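Local coordinates for cleavage stimulation factor 77 (Encephalitozoon cuniculi, PDB 2UY1), which probably takes part in pre-mRNA 3'-end processing as a HAT-repeat scaffold of the suppressor-of-forked family and may bind mRNA, at residues B[217-220]-B[221-224]. Sequence-based numbering, arbitrary orientation.
Sequences FFYS and EYLI
The F217 ring carries E221 CG over one face, 3.6 Å from the ring centroid and shifted toward the CZ rim, a CH-pi contact; the ring and the E221 carboxylate lie almost parallel, 8° apart. The Y219 ring is covered on one face by L223, whose CD1 sits over the centre at 4.0 Å, while Y222 CD2 comes to its edge near the plane, 3.9 Å from Y219 CE1. With CG swung opposite the backbone N (chi1 -160°), the Y219 ring lies beside its own carbonyl, against the L223 side chain. E221 bends at chi2 (-61°), which lays its carboxylate on the same face of F217, just past the CZ/CE1 rim; OE2 is hydrogen-bonded to the Y251 hydroxyl, as is S220 OG, and OE1 forms a salt bridge to a basic side chain of the other chain. Four i to i+4 backbone hydrogen bonds run from E221 N to F217 O (3.0 Å) through I224 N to S220 O (2.8 Å). Further out, Y219 OH is hydrogen-bonded to H199 ND1 and Y222 stacks on H202, both on helix 193-208. The whole illustrates how i/i+4 spacing pairs aromatic faces with aliphatic carbons within one alpha-helix, here in the all-helical HAT-repeat (TPR-like) fold of the suppressor-of-forked family.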
loop_
_atom_site.group_PDB
_atom_site.type_symbol
_atom_site.label_atom_id
_atom_site.label_comp_id
_atom_site.label_asym_id
_atom_site.label_seq_id
_atom_site.Cartn_x
_atom_site.Cartn_y
_atom_site.Cartn_z
ATOM N N PHE B 217 -25.773 -18.697 -9.703
ATOM C CA PHE B 217 -24.574 -18.706 -10.571
ATOM C C PHE B 217 -23.884 -20.099 -10.554
ATOM O O PHE B 217 -23.413 -20.540 -11.592
ATOM C CB PHE B 217 -23.588 -17.581 -10.188
ATOM C CG PHE B 217 -22.180 -17.724 -10.827
ATOM C CD1 PHE B 217 -21.881 -17.081 -12.014
ATOM C CD2 PHE B 217 -21.179 -18.543 -10.220
ATOM C CE1 PHE B 217 -20.579 -17.188 -12.593
ATOM C CE2 PHE B 217 -19.903 -18.715 -10.791
ATOM C CZ PHE B 217 -19.600 -18.054 -12.005
ATOM N N PHE B 218 -23.792 -20.756 -9.378
ATOM C CA PHE B 218 -23.158 -22.096 -9.286
ATOM C C PHE B 218 -23.828 -23.113 -10.229
ATOM O O PHE B 218 -23.165 -23.786 -11.032
ATOM C CB PHE B 218 -23.262 -22.725 -7.891
ATOM C CG PHE B 218 -22.548 -21.995 -6.777
ATOM C CD1 PHE B 218 -21.499 -21.087 -7.002
ATOM C CD2 PHE B 218 -22.887 -22.301 -5.468
ATOM C CE1 PHE B 218 -20.844 -20.437 -5.925
ATOM C CE2 PHE B 218 -22.238 -21.677 -4.410
ATOM C CZ PHE B 218 -21.229 -20.732 -4.642
ATOM N N TYR B 219 -25.150 -23.216 -10.120
ATOM C CA TYR B 219 -25.969 -24.102 -10.976
ATOM C C TYR B 219 -25.948 -23.694 -12.429
ATOM O O TYR B 219 -25.811 -24.547 -13.323
ATOM C CB TYR B 219 -27.421 -24.158 -10.462
ATOM C CG TYR B 219 -28.236 -25.360 -10.942
ATOM C CD1 TYR B 219 -27.611 -26.530 -11.352
ATOM C CD2 TYR B 219 -29.626 -25.358 -10.876
ATOM C CE1 TYR B 219 -28.334 -27.649 -11.728
ATOM C CE2 TYR B 219 -30.378 -26.456 -11.300
ATOM C CZ TYR B 219 -29.747 -27.587 -11.706
ATOM O OH TYR B 219 -30.491 -28.679 -12.121
ATOM N N SER B 220 -26.107 -22.405 -12.701
ATOM C CA SER B 220 -26.036 -21.929 -14.081
ATOM C C SER B 220 -24.734 -22.421 -14.749
ATOM O O SER B 220 -24.745 -22.937 -15.882
ATOM C CB SER B 220 -26.108 -20.390 -14.090
ATOM O OG SER B 220 -25.844 -19.867 -15.401
ATOM N N GLU B 221 -23.618 -22.251 -14.020
ATOM C CA GLU B 221 -22.285 -22.614 -14.522
ATOM C C GLU B 221 -22.187 -24.109 -14.709
ATOM O O GLU B 221 -21.751 -24.547 -15.744
ATOM C CB GLU B 221 -21.166 -22.125 -13.623
ATOM C CG GLU B 221 -20.826 -20.619 -13.769
ATOM C CD GLU B 221 -20.365 -20.188 -15.158
ATOM O OE1 GLU B 221 -19.218 -20.510 -15.563
ATOM O OE2 GLU B 221 -21.123 -19.466 -15.837
ATOM N N TYR B 222 -22.663 -24.877 -13.732
ATOM C CA TYR B 222 -22.731 -26.328 -13.875
ATOM C C TYR B 222 -23.515 -26.717 -15.127
ATOM O O TYR B 222 -23.067 -27.537 -15.929
ATOM C CB TYR B 222 -23.344 -26.976 -12.641
ATOM C CG TYR B 222 -23.635 -28.425 -12.902
ATOM C CD1 TYR B 222 -22.594 -29.358 -12.972
ATOM C CD2 TYR B 222 -24.943 -28.868 -13.112
ATOM C CE1 TYR B 222 -22.851 -30.720 -13.222
ATOM C CE2 TYR B 222 -25.206 -30.220 -13.357
ATOM C CZ TYR B 222 -24.160 -31.135 -13.418
ATOM O OH TYR B 222 -24.414 -32.468 -13.681
ATOM N N LEU B 223 -24.677 -26.101 -15.296
ATOM C CA LEU B 223 -25.582 -26.431 -16.391
ATOM C C LEU B 223 -24.974 -26.090 -17.732
ATOM O O LEU B 223 -25.173 -26.836 -18.690
ATOM C CB LEU B 223 -26.895 -25.675 -16.243
ATOM C CG LEU B 223 -27.884 -26.351 -15.294
ATOM C CD1 LEU B 223 -29.080 -25.417 -15.145
ATOM C CD2 LEU B 223 -28.312 -27.784 -15.719
ATOM N N ILE B 224 -24.224 -24.983 -17.787
ATOM C CA ILE B 224 -23.550 -24.523 -19.019
ATOM C C ILE B 224 -22.477 -25.550 -19.411
ATOM O O ILE B 224 -22.279 -25.842 -20.575
ATOM C CB ILE B 224 -22.951 -23.090 -18.841
ATOM C CG1 ILE B 224 -24.063 -22.023 -18.765
ATOM C CG2 ILE B 224 -21.937 -22.744 -19.929
ATOM C CD1 ILE B 224 -23.546 -20.538 -18.739
#